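Local structure of pseudoalteromonas arctica PAMC 21717 (Pseudoalteromonas arctica, 5YL7) at residues 27-32 and 333-338; 285-290 and 308-313; 292-297 and 304-309. The protein is a cold-active serine protease of the subtilase family that probably hydrolyses peptide bonds with a Ser-His-Asp triad and binds calcium ions. All blocks are in the same frame, centred on the assembly; numbering follows the deposited sequence.

All three contacts lie on the same side of the subtilase domain, and helix 280-297 runs through two of them. Contacts 2 and 3 join it to helix 303-312 at successive places: contact 2, the deepest, is wholly buried and aliphatic, whereas contact 3 packs isoleucines, one of them partly exposed, and reaches a lysine and a calcium site at its margins. Contact 1, farthest from the centre, brings the loop before strand 36-41 to the C-terminal helix 331-338 through small side chains and one exposed threonine. The seams meet: Leu310 CD2 of contact 2 lies 3.7 Å from Ile294 CD1 of contact 3, and Gln296 OE1 receives backbone N-H groups of Thr31 and Gly32 from contact 1.

Contact 1. Residues 27-32 and 333-338; sequences WDTATG and AAVAAA
Val335 reaches from the C-terminal helix toward the loop at Thr29 and Ala30, and its two methyls divide the work. From CB, which is directed at the loop, the side chain forks. CG1 stands anti to the backbone N (chi1 162°) and meets the exposed threonine: it lies 3.5 Å from Thr29 CB and 3.4 Å from Thr29 CG2, the latter tighter than ordinary van der Waals contact between carbons. The same CG1 touches the CB of buried Ala30 at 4.0 Å. The other branch, CG2, sits beside the valine's own backbone N and reaches Ala30 CB at 4.1 Å, so the alanine methyl meets both prongs of the fork.

The side chains of Thr29 and Val335 run antiparallel past one another, the threonine offering its CG2 methyl to the valine. The contact joins two ends of the subtilase fold: residues 27-32 lead from helix 23-27 into strand 36-41 of the parallel sheet, while 333-338 belong to the last helix of the model. Helix 280-297 bridges the two, with Leu293 touching Val335 and Gln296 touching Ala30. At the start of the loop segment Trp27, whose CB points away from the C-terminal helix, is held through NE1 by the carbonyl of Val121 and meets Tyr123 edge to face.

Contact 2. Residues 285-290 and 308-313; sequences PHVAGV and SILKST
With CG anti to its carbonyl carbon (chi1 -75°) and the second torsion extended at 166°, Leu310 points its isobutyl fork at helix 280-297, where Val287 and Val290 each turn CG1 anti to the backbone N and present it to the leucine. The two leucine methyls take one valine apiece. CD1 reaches Val287 CG1 at 3.9 Å, the side chains crossing at a slant. CD2 lies closer to the other valine, 3.7 Å from Val290 CG1 and 4.0 Å from Val290 CB, and here the side chains run past each other in opposite directions. Val287 and Val290 are three residues apart on their helix; Val290 points at Leu310, while Val287 reaches it from the flank with CG1, and all three side chains are buried.

This is helix-to-helix packing in the subtilase core. Helix 280-297 begins just before Ser281, the probable nucleophile of a Ser-His-Asp triad, and packs against helix 303-312 further along. Its valines have other neighbours too: Val287 rests on Ala244 of strand 242-245, the edge of the parallel sheet, and Val290 touches Ala331 and Ala334 of the C-terminal helix.

Past the leucine, helix 303-312 ends with hydroxyls turned back on its own carbonyls. Ser312 OG donates to Ser308 O at 2.7 Å from above the carbonyl plane, while Ser312 N reaches that oxygen from the opposite face, giving it two donors. One residue on, where the chain leaves helical geometry, Thr313 OG1 gives its proton to Ile309 O at 2.8 Å, tilted 30° from the carbonyl plane.

Contact 3. Residues 292-297 and 304-309; sequences ALIKQA and DEIESI. With CA (calcium ion), chain F.
Ile294 is the hub here, set between Ile306 and Ile309 of the neighbouring helix. Its long branch carries CD1 to 3.7 Å from Ile309 CG2 and 4.2 Å from Ile306 CG2. With chi1 at -69° that branch starts anti to the carbonyl carbon, which places CG2 anti to the backbone N; CG2 meets the same two residues through other atoms, 4.0 Å from Ile309 CD1 and 4.1 Å from Ile306 CG1. Ile294 slants across Ile306 but runs past Ile309 in the opposite direction. Replacing Ile294 with an alanine would probably open a gap between the helices and leave Ile306 and Ile309 without the branches they pack on.

Toward the margin the fit is slacker. Partly exposed Lys295 lays its aliphatic chain beside Ile306, Lys295 CD to Ile306 CD1 at 4.2 Å, and carries its ammonium on to the carbonyls of Ala301 and Pro299 in the turn linking the helices. The helix axes stand 10.3 Å apart at 118°, well away from antiparallel.

Glu307 turns away from this apolar seam. Its chain is extended, and OE2 binds a calcium ion at 2.5 Å, while OE1 accepts a hydrogen bond from a water that also ligates the metal. Val218 O and Asp241 OD1 bind the ion too, and waters complete its shell. These are two consecutive helices of the subtilase domain, joined by a short turn and crossing steeply, packed through isoleucines, with Glu307 of the second supplying a ligand to a calcium site.

Contact 1. Residues 27-32 and 333-338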
ATOM      1  N   TRP A  27     -17.177  -7.462   3.766  1.00  7.60           N
ATOM      2  CA  TRP A  27     -16.659  -8.644   4.510  1.00  7.55           C
ATOM      3  C   TRP A  27     -17.723  -9.729   4.679  1.00  8.31           C
ATOM      4  O   TRP A  27     -17.311 -10.888   4.924  1.00  9.21           O
ATOM      5  CB  TRP A  27     -16.118  -8.193   5.811  1.00  6.73           C
ATOM      6  CG  TRP A  27     -14.791  -7.394   5.733  1.00  6.66           C
ATOM      7  CD1 TRP A  27     -13.783  -7.549   4.821  1.00  6.92           C
ATOM      8  CD2 TRP A  27     -14.367  -6.428   6.652  1.00  6.10           C
ATOM      9  NE1 TRP A  27     -12.779  -6.728   5.147  1.00  6.28           N
ATOM     10  CE2 TRP A  27     -13.059  -6.014   6.268  1.00  6.75           C
ATOM     11  CE3 TRP A  27     -14.929  -5.811   7.795  1.00  7.08           C
ATOM     12  CZ2 TRP A  27     -12.340  -5.107   6.989  1.00  7.53           C
ATOM     13  CZ3 TRP A  27     -14.268  -4.894   8.467  1.00  8.01           C
ATOM     14  CH2 TRP A  27     -12.928  -4.489   8.032  1.00  9.07           C
ATOM     15  N   ASP A  28     -19.019  -9.447   4.530  1.00  9.04           N
ATOM     16  CA  ASP A  28     -20.033 -10.526   4.499  1.00  9.26           C
ATOM     17  C   ASP A  28     -19.790 -11.463   3.380  1.00 12.36           C
ATOM     18  O   ASP A  28     -20.331 -12.610   3.403  1.00 13.70           O
ATOM     19  CB  ASP A  28     -21.416  -9.853   4.442  1.00  9.56           C
ATOM     20  CG  ASP A  28     -21.777  -9.196   5.711  1.00 11.41           C
ATOM     21  OD1 ASP A  28     -21.268  -9.546   6.786  1.00 13.76           O
ATOM     22  OD2 ASP A  28     -22.565  -8.165   5.623  1.00 15.45           O
ATOM     23  N   THR A  29     -19.129 -11.059   2.259  1.00 11.99           N
ATOM     24  CA  THR A  29     -18.979 -11.827   1.031  1.00 12.93           C
ATOM     25  C   THR A  29     -17.520 -12.183   0.743  1.00  9.86           C
ATOM     26  O   THR A  29     -17.179 -13.180   0.117  1.00 10.77           O
ATOM     27  CB  THR A  29     -19.523 -10.882  -0.219  1.00 12.99           C
ATOM     28  OG1 THR A  29     -20.953 -10.697   0.018  1.00 25.73           O
ATOM     29  CG2 THR A  29     -19.395 -11.544  -1.463  1.00 21.03           C
ATOM     30  N   ALA A  30     -16.556 -11.233   1.032  1.00  8.30           N
ATOM     31  CA  ALA A  30     -15.149 -11.466   0.632  1.00  8.20           C
ATOM     32  C   ALA A  30     -14.272 -10.856   1.696  1.00  7.26           C
ATOM     33  O   ALA A  30     -14.492  -9.745   2.175  1.00  7.89           O
ATOM     34  CB  ALA A  30     -14.866 -10.802  -0.714  1.00  8.96           C
ATOM     35  N   THR A  31     -13.160 -11.529   1.918  1.00  7.39           N
ATOM     36  CA  THR A  31     -12.118 -11.127   2.900  1.00  7.56           C
ATOM     37  C   THR A  31     -10.682 -11.254   2.339  1.00  6.46           C
ATOM     38  O   THR A  31      -9.716 -10.981   3.075  1.00  7.13           O
ATOM     39  CB  THR A  31     -12.237 -11.937   4.179  1.00  8.30           C
ATOM     40  OG1 THR A  31     -12.119 -13.339   3.832  1.00  9.30           O
ATOM     41  CG2 THR A  31     -13.574 -11.645   4.856  1.00  9.46           C
ATOM     42  N   GLY A  32     -10.550 -11.679   1.120  1.00  7.31           N
ATOM     43  CA  GLY A  32      -9.234 -11.924   0.524  1.00  6.99           C
ATOM     44  C   GLY A  32      -8.690 -13.263   0.609  1.00  7.83           C
ATOM     45  O   GLY A  32      -7.558 -13.515   0.223  1.00  7.24           O
ATOM     46  N   ALA A 333     -19.639  -2.288  -2.821  1.00  6.99           N
ATOM     47  CA  ALA A 333     -20.085  -2.239  -4.200  1.00  6.59           C
ATOM     48  C   ALA A 333     -19.159  -2.947  -5.163  1.00  6.96           C
ATOM     49  O   ALA A 333     -19.548  -3.571  -6.126  1.00  7.87           O
ATOM     50  CB  ALA A 333     -20.328  -0.797  -4.631  1.00  7.11           C
ATOM     51  N   ALA A 334     -17.827  -2.832  -4.924  1.00  6.97           N
ATOM     52  CA  ALA A 334     -16.868  -3.511  -5.701  1.00  6.83           C
ATOM     53  C   ALA A 334     -17.001  -5.045  -5.617  1.00  6.90           C
ATOM     54  O   ALA A 334     -16.937  -5.700  -6.619  1.00  7.07           O
ATOM     55  CB  ALA A 334     -15.427  -3.060  -5.289  1.00  7.46           C
ATOM     56  N   VAL A 335     -17.158  -5.535  -4.367  1.00  7.31           N
ATOM     57  CA  VAL A 335     -17.347  -6.999  -4.225  1.00  7.87           C
ATOM     58  C   VAL A 335     -18.635  -7.447  -4.890  1.00  8.64           C
ATOM     59  O   VAL A 335     -18.601  -8.493  -5.559  1.00 10.36           O
ATOM     60  CB  VAL A 335     -17.242  -7.336  -2.762  1.00  9.07           C
ATOM     61  CG1 VAL A 335     -17.829  -8.704  -2.415  1.00  9.87           C
ATOM     62  CG2 VAL A 335     -15.832  -7.163  -2.228  1.00  8.11           C
ATOM     63  N   ALA A 336     -19.696  -6.669  -4.765  1.00  7.91           N
ATOM     64  CA  ALA A 336     -20.932  -7.004  -5.466  1.00  8.05           C
ATOM     65  C   ALA A 336     -20.736  -7.083  -6.945  1.00  9.13           C
ATOM     66  O   ALA A 336     -21.232  -8.002  -7.653  1.00  9.98           O
ATOM     67  CB  ALA A 336     -22.011  -5.998  -5.139  1.00  8.98           C
ATOM     68  N   ALA A 337     -19.992  -6.151  -7.521  1.00  8.78           N
ATOM     69  CA  ALA A 337     -19.722  -6.147  -8.933  1.00  8.12           C
ATOM     70  C   ALA A 337     -18.826  -7.236  -9.401  1.00  8.99           C
ATOM     71  O   ALA A 337     -18.890  -7.635 -10.585  1.00 12.50           O
ATOM     72  CB  ALA A 337     -19.136  -4.756  -9.363  1.00  9.33           C
ATOM     73  N   ALA A 338     -18.009  -7.788  -8.515  1.00  9.22           N
ATOM     74  CA  ALA A 338     -17.138  -8.881  -8.873  1.00  9.86           C
ATOM     75  C   ALA A 338     -17.835 -10.232  -8.631  1.00 12.32           C
ATOM     76  O   ALA A 338     -17.236 -11.255  -8.933  1.00 15.18           O
ATOM     77  CB  ALA A 338     -15.951  -8.818  -7.942  1.00  9.91           C
TER

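Contact 2. Residues 285-290 and 308-313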
ATOM      1  N   PRO A 285      -3.060   1.214   0.015  1.00  4.14           N
ATOM      2  CA  PRO A 285      -3.299  -0.211   0.524  1.00  4.11           C
ATOM      3  C   PRO A 285      -4.754  -0.431   0.802  1.00  4.30           C
ATOM      4  O   PRO A 285      -5.159  -1.609   0.804  1.00  4.78           O
ATOM      5  CB  PRO A 285      -2.402  -0.308   1.735  1.00  4.43           C
ATOM      6  CG  PRO A 285      -2.170   1.144   2.127  1.00  4.52           C
ATOM      7  CD  PRO A 285      -2.016   1.851   0.858  1.00  4.12           C
ATOM      8  N   HIS A 286      -5.567   0.580   1.057  1.00  3.88           N
ATOM      9  CA  HIS A 286      -7.025   0.356   1.079  1.00  4.05           C
ATOM     10  C   HIS A 286      -7.470  -0.173  -0.237  1.00  4.41           C
ATOM     11  O   HIS A 286      -8.298  -1.133  -0.331  1.00  4.90           O
ATOM     12  CB  HIS A 286      -7.772   1.624   1.460  1.00  4.56           C
ATOM     13  CG  HIS A 286      -7.699   2.041   2.914  1.00  4.37           C
ATOM     14  ND1 HIS A 286      -6.725   2.844   3.437  1.00  4.90           N
ATOM     15  CD2 HIS A 286      -8.539   1.746   3.970  1.00  4.45           C
ATOM     16  CE1 HIS A 286      -6.999   3.003   4.733  1.00  4.96           C
ATOM     17  NE2 HIS A 286      -8.094   2.373   5.080  1.00  4.94           N
ATOM     18  N   VAL A 287      -7.031   0.447  -1.332  1.00  4.38           N
ATOM     19  CA  VAL A 287      -7.417   0.029  -2.668  1.00  4.18           C
ATOM     20  C   VAL A 287      -6.809  -1.347  -3.033  1.00  4.19           C
ATOM     21  O   VAL A 287      -7.534  -2.167  -3.629  1.00  4.84           O
ATOM     22  CB  VAL A 287      -7.056   1.105  -3.686  1.00  4.27           C
ATOM     23  CG1 VAL A 287      -7.415   0.708  -5.113  1.00  4.08           C
ATOM     24  CG2 VAL A 287      -7.671   2.397  -3.288  1.00  4.77           C
ATOM     25  N   ALA A 288      -5.585  -1.600  -2.652  1.00  4.20           N
ATOM     26  CA  ALA A 288      -4.982  -2.908  -2.882  1.00  3.88           C
ATOM     27  C   ALA A 288      -5.757  -3.955  -2.149  1.00  4.40           C
ATOM     28  O   ALA A 288      -5.957  -5.031  -2.684  1.00  5.04           O
ATOM     29  CB  ALA A 288      -3.512  -2.884  -2.480  1.00  4.64           C
ATOM     30  N   GLY A 289      -6.197  -3.628  -0.923  1.00  4.51           N
ATOM     31  CA  GLY A 289      -7.012  -4.627  -0.216  1.00  5.12           C
ATOM     32  C   GLY A 289      -8.312  -4.877  -0.923  1.00  5.14           C
ATOM     33  O   GLY A 289      -8.752  -6.037  -1.014  1.00  5.30           O
ATOM     34  N   VAL A 290      -9.012  -3.852  -1.431  1.00  5.05           N
ATOM     35  CA  VAL A 290     -10.228  -4.103  -2.213  1.00  5.00           C
ATOM     36  C   VAL A 290      -9.934  -4.865  -3.453  1.00  4.99           C
ATOM     37  O   VAL A 290     -10.763  -5.739  -3.834  1.00  5.17           O
ATOM     38  CB  VAL A 290     -11.047  -2.806  -2.417  1.00  5.27           C
ATOM     39  CG1 VAL A 290     -12.306  -3.089  -3.225  1.00  5.71           C
ATOM     40  CG2 VAL A 290     -11.428  -2.198  -1.077  1.00  5.73           C
ATOM     41  N   SER A 308     -11.231  -1.740 -13.686  1.00  6.64           N
ATOM     42  CA  SER A 308     -12.590  -1.313 -14.108  1.00  6.71           C
ATOM     43  C   SER A 308     -13.564  -1.468 -12.975  1.00  6.54           C
ATOM     44  O   SER A 308     -14.401  -0.547 -12.753  1.00  6.90           O
ATOM     45  CB  SER A 308     -12.963  -2.027 -15.323  1.00  7.69           C
ATOM     46  OG  SER A 308     -14.301  -1.533 -15.704  1.00 10.04           O
ATOM     47  N   ILE A 309     -13.585  -2.537 -12.250  1.00  6.16           N
ATOM     48  CA  ILE A 309     -14.504  -2.720 -11.139  1.00  6.64           C
ATOM     49  C   ILE A 309     -14.262  -1.686 -10.087  1.00  6.27           C
ATOM     50  O   ILE A 309     -15.217  -1.029  -9.594  1.00  6.75           O
ATOM     51  CB  ILE A 309     -14.400  -4.177 -10.553  1.00  6.57           C
ATOM     52  CG1 ILE A 309     -14.963  -5.174 -11.535  1.00  6.97           C
ATOM     53  CG2 ILE A 309     -15.146  -4.257  -9.232  1.00  6.81           C
ATOM     54  CD1 ILE A 309     -14.551  -6.617 -11.275  1.00  8.33           C
ATOM     55  N   LEU A 310     -13.009  -1.422  -9.706  1.00  5.73           N
ATOM     56  CA  LEU A 310     -12.679  -0.407  -8.687  1.00  5.65           C
ATOM     57  C   LEU A 310     -13.215   0.933  -9.133  1.00  5.38           C
ATOM     58  O   LEU A 310     -13.827   1.673  -8.342  1.00  6.89           O
ATOM     59  CB  LEU A 310     -11.193  -0.305  -8.502  1.00  6.02           C
ATOM     60  CG  LEU A 310     -10.553  -1.465  -7.709  1.00  6.51           C
ATOM     61  CD1 LEU A 310      -9.011  -1.433  -7.889  1.00  6.25           C
ATOM     62  CD2 LEU A 310     -10.891  -1.441  -6.220  1.00  7.00           C
ATOM     63  N   LYS A 311     -12.961   1.339 -10.381  1.00  5.28           N
ATOM     64  CA  LYS A 311     -13.322   2.663 -10.901  1.00  6.39           C
ATOM     65  C   LYS A 311     -14.834   2.786 -11.082  1.00  6.53           C
ATOM     66  O   LYS A 311     -15.381   3.871 -10.882  1.00  6.86           O
ATOM     67  CB  LYS A 311     -12.642   2.944 -12.206  1.00  7.16           C
ATOM     68  CG  LYS A 311     -11.112   3.117 -12.060  1.00  7.70           C
ATOM     69  CD  LYS A 311     -10.396   3.446 -13.395  1.00  8.49           C
ATOM     70  CE  LYS A 311     -10.770   4.817 -13.815  1.00  8.72           C
ATOM     71  NZ  LYS A 311      -9.797   5.302 -14.850  1.00 10.42           N
ATOM     72  N   SER A 312     -15.487   1.704 -11.472  1.00  6.60           N
ATOM     73  CA  SER A 312     -16.905   1.812 -11.866  1.00  6.43           C
ATOM     74  C   SER A 312     -17.838   1.756 -10.702  1.00  6.94           C
ATOM     75  O   SER A 312     -19.031   2.018 -10.883  0.84  4.99           O
ATOM     76  CB  SER A 312     -17.246   0.728 -12.884  1.00  7.74           C
ATOM     77  OG  SER A 312     -16.429   0.689 -14.032  1.00 10.04           O
ATOM     78  N   THR A 313     -17.391   1.368  -9.513  1.00  6.28           N
ATOM     79  CA  THR A 313     -18.224   1.173  -8.332  1.00  6.51           C
ATOM     80  C   THR A 313     -17.977   2.149  -7.218  1.00  6.04           C
ATOM     81  O   THR A 313     -18.447   1.965  -6.114  1.00  6.98           O
ATOM     82  CB  THR A 313     -18.127  -0.280  -7.809  1.00  7.06           C
ATOM     83  OG1 THR A 313     -16.781  -0.499  -7.365  1.00  6.87           O
ATOM     84  CG2 THR A 313     -18.495  -1.284  -8.875  1.00  7.21           C
TER

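Contact 3. Residues 292-297 and 304-309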
ATOM      1  N   ALA A 292      -7.825  -7.231  -3.705  1.00  4.93           N
ATOM      2  CA  ALA A 292      -7.806  -8.581  -3.195  1.00  5.37           C
ATOM      3  C   ALA A 292      -9.186  -9.090  -2.915  1.00  5.61           C
ATOM      4  O   ALA A 292      -9.429 -10.319  -3.182  1.00  6.60           O
ATOM      5  CB  ALA A 292      -6.884  -8.708  -1.973  1.00  5.68           C
ATOM      6  N   LEU A 293     -10.106  -8.317  -2.378  1.00  5.41           N
ATOM      7  CA  LEU A 293     -11.494  -8.765  -2.170  1.00  6.34           C
ATOM      8  C   LEU A 293     -12.076  -9.121  -3.503  1.00  6.49           C
ATOM      9  O   LEU A 293     -12.767 -10.182  -3.645  1.00  7.41           O
ATOM     10  CB  LEU A 293     -12.326  -7.733  -1.456  1.00  6.00           C
ATOM     11  CG  LEU A 293     -11.805  -7.233  -0.132  1.00  6.57           C
ATOM     12  CD1 LEU A 293     -12.828  -6.284   0.507  1.00  7.00           C
ATOM     13  CD2 LEU A 293     -11.446  -8.370   0.810  1.00  7.25           C
ATOM     14  N   ILE A 294     -11.933  -8.289  -4.496  1.00  5.76           N
ATOM     15  CA  ILE A 294     -12.401  -8.545  -5.846  1.00  5.79           C
ATOM     16  C   ILE A 294     -11.844  -9.796  -6.347  1.00  6.25           C
ATOM     17  O   ILE A 294     -12.610 -10.627  -6.985  1.00  7.34           O
ATOM     18  CB  ILE A 294     -12.044  -7.336  -6.798  1.00  6.16           C
ATOM     19  CG1 ILE A 294     -12.849  -6.132  -6.448  1.00  6.50           C
ATOM     20  CG2 ILE A 294     -12.197  -7.742  -8.233  1.00  6.78           C
ATOM     21  CD1 ILE A 294     -12.247  -4.822  -7.012  1.00  6.47           C
ATOM     22  N   LYS A 295     -10.566 -10.091  -6.221  1.00  6.23           N
ATOM     23  CA  LYS A 295      -9.936 -11.306  -6.755  1.00  6.80           C
ATOM     24  C   LYS A 295     -10.461 -12.537  -6.031  1.00  6.81           C
ATOM     25  O   LYS A 295     -10.548 -13.578  -6.715  1.00  8.73           O
ATOM     26  CB  LYS A 295      -8.408 -11.163  -6.655  1.00  7.61           C
ATOM     27  CG  LYS A 295      -7.646 -12.232  -7.371  1.00  7.95           C
ATOM     28  CD  LYS A 295      -7.809 -12.131  -8.867  1.00  9.50           C
ATOM     29  CE  LYS A 295      -6.841 -13.047  -9.592  1.00 13.23           C
ATOM     30  NZ  LYS A 295      -6.935 -13.042 -10.998  1.00 21.90           N
ATOM     31  N   GLN A 296     -10.791 -12.495  -4.783  1.00  6.50           N
ATOM     32  CA  GLN A 296     -11.444 -13.659  -4.138  1.00  7.29           C
ATOM     33  C   GLN A 296     -12.782 -13.920  -4.810  1.00  8.69           C
ATOM     34  O   GLN A 296     -13.114 -15.060  -5.145  1.00 10.00           O
ATOM     35  CB  GLN A 296     -11.642 -13.450  -2.690  1.00  7.34           C
ATOM     36  CG  GLN A 296     -12.328 -14.673  -1.992  1.00  7.61           C
ATOM     37  CD  GLN A 296     -12.794 -14.378  -0.635  1.00  9.51           C
ATOM     38  OE1 GLN A 296     -12.431 -13.432   0.051  1.00  9.03           O
ATOM     39  NE2 GLN A 296     -13.550 -15.295  -0.062  1.00 11.89           N
ATOM     40  N   ALA A 297     -13.572 -12.900  -5.031  1.00  7.74           N
ATOM     41  CA  ALA A 297     -14.930 -13.049  -5.608  1.00  8.17           C
ATOM     42  C   ALA A 297     -14.844 -13.434  -7.044  1.00  8.77           C
ATOM     43  O   ALA A 297     -15.752 -14.157  -7.540  1.00 11.27           O
ATOM     44  CB  ALA A 297     -15.694 -11.775  -5.428  1.00  9.46           C
ATOM     45  N   ASP A 304      -7.030  -5.405 -15.965  1.00  6.44           N
ATOM     46  CA  ASP A 304      -7.929  -4.392 -16.454  1.00  7.22           C
ATOM     47  C   ASP A 304      -9.312  -4.556 -15.916  1.00  6.68           C
ATOM     48  O   ASP A 304      -9.974  -3.545 -15.601  1.00  7.20           O
ATOM     49  CB  ASP A 304      -7.986  -4.473 -18.021  1.00  8.18           C
ATOM     50  CG  ASP A 304      -6.768  -3.936 -18.622  1.00 11.36           C
ATOM     51  OD1 ASP A 304      -5.948  -3.199 -18.039  1.00 10.82           O
ATOM     52  OD2 ASP A 304      -6.582  -4.157 -19.849  1.00 15.30           O
ATOM     53  N   GLU A 305      -9.779  -5.772 -15.675  1.00  6.38           N
ATOM     54  CA  GLU A 305     -11.100  -5.953 -15.121  1.00  6.66           C
ATOM     55  C   GLU A 305     -11.131  -5.472 -13.674  1.00  6.37           C
ATOM     56  O   GLU A 305     -12.111  -4.845 -13.209  1.00  7.31           O
ATOM     57  CB  GLU A 305     -11.556  -7.400 -15.129  1.00  8.74           C
ATOM     58  CG  GLU A 305     -11.956  -7.882 -16.511  1.00 10.62           C
ATOM     59  CD  GLU A 305     -12.109  -9.356 -16.570  1.00 13.05           C
ATOM     60  OE1 GLU A 305     -11.582 -10.195 -15.864  1.00 12.15           O
ATOM     61  OE2 GLU A 305     -12.844  -9.700 -17.554  1.00 18.60           O
ATOM     62  N   ILE A 306     -10.074  -5.714 -12.876  1.00  6.42           N
ATOM     63  CA  ILE A 306     -10.027  -5.235 -11.495  1.00  6.24           C
ATOM     64  C   ILE A 306     -10.021  -3.735 -11.432  1.00  6.10           C
ATOM     65  O   ILE A 306     -10.789  -3.130 -10.662  1.00  6.06           O
ATOM     66  CB  ILE A 306      -8.886  -5.872 -10.701  1.00  6.43           C
ATOM     67  CG1 ILE A 306      -8.976  -7.379 -10.683  1.00  7.60           C
ATOM     68  CG2 ILE A 306      -8.783  -5.218  -9.337  1.00  6.81           C
ATOM     69  CD1 ILE A 306      -7.771  -8.074 -10.046  1.00  9.44           C
ATOM     70  N   GLU A 307      -9.207  -3.096 -12.265  1.00  5.36           N
ATOM     71  CA  GLU A 307      -9.219  -1.627 -12.318  1.00  5.91           C
ATOM     72  C   GLU A 307     -10.626  -1.120 -12.663  1.00  6.29           C
ATOM     73  O   GLU A 307     -11.117  -0.150 -12.105  1.00  6.06           O
ATOM     74  CB  GLU A 307      -8.172  -1.126 -13.290  1.00  6.04           C
ATOM     75  CG  GLU A 307      -8.146   0.402 -13.422  1.00  6.50           C
ATOM     76  CD  GLU A 307      -6.957   0.945 -14.079  1.00  6.78           C
ATOM     77  OE1 GLU A 307      -6.121   0.214 -14.658  1.00  8.29           O
ATOM     78  OE2 GLU A 307      -6.800   2.203 -14.069  1.00  8.00           O
ATOM     79  N   SER A 308     -11.231  -1.740 -13.686  1.00  6.64           N
ATOM     80  CA  SER A 308     -12.590  -1.313 -14.108  1.00  6.71           C
ATOM     81  C   SER A 308     -13.564  -1.468 -12.975  1.00  6.54           C
ATOM     82  O   SER A 308     -14.401  -0.547 -12.753  1.00  6.90           O
ATOM     83  CB  SER A 308     -12.963  -2.027 -15.323  1.00  7.69           C
ATOM     84  OG  SER A 308     -14.301  -1.533 -15.704  1.00 10.04           O
ATOM     85  N   ILE A 309     -13.585  -2.537 -12.250  1.00  6.16           N
ATOM     86  CA  ILE A 309     -14.504  -2.720 -11.139  1.00  6.64           C
ATOM     87  C   ILE A 309     -14.262  -1.686 -10.087  1.00  6.27           C
ATOM     88  O   ILE A 309     -15.217  -1.029  -9.594  1.00  6.75           O
ATOM     89  CB  ILE A 309     -14.400  -4.177 -10.553  1.00  6.57           C
ATOM     90  CG1 ILE A 309     -14.963  -5.174 -11.535  1.00  6.97           C
ATOM     91  CG2 ILE A 309     -15.146  -4.257  -9.232  1.00  6.81           C
ATOM     92  CD1 ILE A 309     -14.551  -6.617 -11.275  1.00  8.33           C
TER
HETATM   93 CA    CA F 804      -5.068   3.927 -14.498  1.00  6.14          CA
HETATM   94  O   HOH W   1      -4.579   2.005 -16.064  1.00 10.17           O
HETATM   95  O   HOH W   2      -6.005   6.567 -15.107  1.00102.83           O
HETATM   96  O   HOH W   3      -6.147   4.653 -16.494  1.00 10.46           O
HETATM   97  O   HOH W   4      -4.205   6.217 -14.350  1.00 11.53           O
HETATM   98  O   HOH W   5      -2.755   4.153 -15.515  1.00  9.20           O